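Local coordinates for periphilin-1 (Homo sapiens, PDB 6SWG), which probably acts in HUSH-dependent epigenetic silencing of transposable elements, its C-terminal helices forming a homodimer that also binds another protein, at residues M48-L53 with K62-A67. Sequence-based numbering, arbitrary orientation.
Sequences MVVKML and KSIQFA
Val50 and Ile64 meet between two antiparallel helices, their side chains overlapping side by side, and their methyl groups make most of this contact. Val50 CG1 lies 3.4 Å from Ile64 CG2, while Val50 CG2 sits against the same methyl at 3.8 Å, so the branch methyl of the isoleucine rests against both arms of the valine. On each residue the CA-CB bond is directed at the opposite helix, and the two side chains lie alongside one another, pointing opposite ways. Ile64 uses its two branches separately: with CG2 anti to the backbone N, that methyl is given to Val50, whereas the longer branch, extended at chi2 (175°), carries CD1 along to Leu53, 4.2 Å from Leu53 CB. Val50, Leu53 and Ile64 are all buried.

The polar edge belongs to Gln65. Its CA-CB bond does not aim at the facing helix, but the chain bends at chi2 (-62°) and brings the amide back, leaving NE2 3.9 Å from Val50 CG1. This is van der Waals contact with a methyl; no hydrogen bond links the segments. Gln65 OE1 makes a weak hydrogen bond to the backbone of another protein chain.

The axes of segments 48-53 and 62-67 come within 10.5 Å, with N-to-C directions 171° apart, and the nearest CA atoms, those of Val50 and Ile64, are 7.1 Å apart. A second copy of periphilin-1 packs beside this pair, with Val49 and Leu53 each touching their counterparts and Ala67 lying on Leu53 of that subunit. Met52 O also accepts a hydrogen bond from Asn71 of that subunit. Joining helix 23-56 to helix 61-93 close to their short connection, the contact belongs to an antiparallel helical hairpin that pairs with a second hairpin in the periphilin homodimer.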
# COMPACT_ATOMS: atom_id res chain seq x y z
N MET B 48 8.38 -2.89 -0.98
CA MET B 48 8.59 -1.51 -1.42
C MET B 48 8.56 -0.55 -0.23
O MET B 48 9.46 0.30 -0.07
CB MET B 48 7.50 -1.16 -2.44
CG MET B 48 7.56 0.19 -3.11
SD MET B 48 6.23 0.35 -4.37
CE MET B 48 6.74 -0.81 -5.64
N VAL B 49 7.55 -0.68 0.63
CA VAL B 49 7.45 0.23 1.76
C VAL B 49 8.65 0.06 2.67
O VAL B 49 9.30 1.04 3.08
CB VAL B 49 6.13 0.04 2.51
CG1 VAL B 49 6.16 0.84 3.86
CG2 VAL B 49 4.98 0.50 1.61
N VAL B 50 9.00 -1.19 2.97
CA VAL B 50 10.10 -1.41 3.89
C VAL B 50 11.42 -0.89 3.32
O VAL B 50 12.24 -0.29 4.04
CB VAL B 50 10.19 -2.90 4.23
CG1 VAL B 50 11.56 -3.23 4.78
CG2 VAL B 50 9.10 -3.21 5.20
N LYS B 51 11.64 -1.05 2.02
CA LYS B 51 12.85 -0.49 1.41
C LYS B 51 12.92 1.03 1.57
O LYS B 51 13.98 1.60 1.86
CB LYS B 51 12.89 -0.88 -0.06
CG LYS B 51 14.16 -0.50 -0.79
CD LYS B 51 14.17 -1.17 -2.19
CE LYS B 51 15.46 -0.89 -2.97
NZ LYS B 51 16.70 -1.15 -2.11
N MET B 52 11.81 1.71 1.40
CA MET B 52 11.88 3.16 1.60
C MET B 52 12.09 3.52 3.07
O MET B 52 12.85 4.43 3.41
CB MET B 52 10.61 3.80 1.09
CG MET B 52 10.45 3.49 -0.35
SD MET B 52 9.09 4.35 -1.17
CE MET B 52 9.71 6.04 -0.93
N LEU B 53 11.43 2.77 3.97
CA LEU B 53 11.63 3.04 5.38
C LEU B 53 13.10 2.92 5.73
O LEU B 53 13.68 3.84 6.32
CB LEU B 53 10.79 2.08 6.24
CG LEU B 53 9.29 2.33 6.13
CD1 LEU B 53 8.56 1.17 6.83
CD2 LEU B 53 8.91 3.75 6.63
N LYS B 62 17.56 -4.07 10.73
CA LYS B 62 17.39 -5.44 11.19
C LYS B 62 16.01 -5.68 11.79
O LYS B 62 15.45 -6.77 11.64
CB LYS B 62 18.50 -5.83 12.17
CG LYS B 62 19.90 -5.93 11.54
CD LYS B 62 20.02 -6.98 10.42
CE LYS B 62 21.16 -6.65 9.44
NZ LYS B 62 22.51 -6.67 10.13
N SER B 63 15.46 -4.73 12.54
CA SER B 63 14.20 -5.09 13.17
C SER B 63 13.05 -5.02 12.17
O SER B 63 12.16 -5.87 12.18
CB SER B 63 13.92 -4.26 14.42
OG SER B 63 14.34 -2.96 14.28
N ILE B 64 13.12 -4.08 11.24
CA ILE B 64 12.08 -3.99 10.24
C ILE B 64 12.09 -5.24 9.37
O ILE B 64 11.05 -5.88 9.18
CB ILE B 64 12.30 -2.73 9.42
CG1 ILE B 64 11.85 -1.51 10.22
CG2 ILE B 64 11.52 -2.73 8.15
CD1 ILE B 64 12.15 -0.16 9.54
N GLN B 65 13.28 -5.68 8.96
CA GLN B 65 13.35 -6.91 8.17
C GLN B 65 12.68 -8.02 8.93
O GLN B 65 11.86 -8.77 8.39
CB GLN B 65 14.80 -7.26 7.84
CG GLN B 65 15.42 -6.50 6.66
CD GLN B 65 14.68 -6.77 5.34
OE1 GLN B 65 14.26 -7.90 5.06
NE2 GLN B 65 14.56 -5.75 4.51
N PHE B 66 12.97 -8.11 10.22
CA PHE B 66 12.41 -9.20 11.01
C PHE B 66 10.89 -9.15 10.99
O PHE B 66 10.21 -10.14 10.72
CB PHE B 66 12.94 -9.10 12.44
CG PHE B 66 12.35 -10.10 13.34
CD1 PHE B 66 11.27 -9.76 14.14
CD2 PHE B 66 12.85 -11.40 13.36
CE1 PHE B 66 10.69 -10.71 14.96
CE2 PHE B 66 12.28 -12.36 14.18
CZ PHE B 66 11.19 -12.02 14.98
N ALA B 67 10.34 -7.97 11.25
CA ALA B 67 8.90 -7.80 11.26
C ALA B 67 8.33 -8.09 9.88
O ALA B 67 7.27 -8.70 9.76
CB ALA B 67 8.57 -6.38 11.73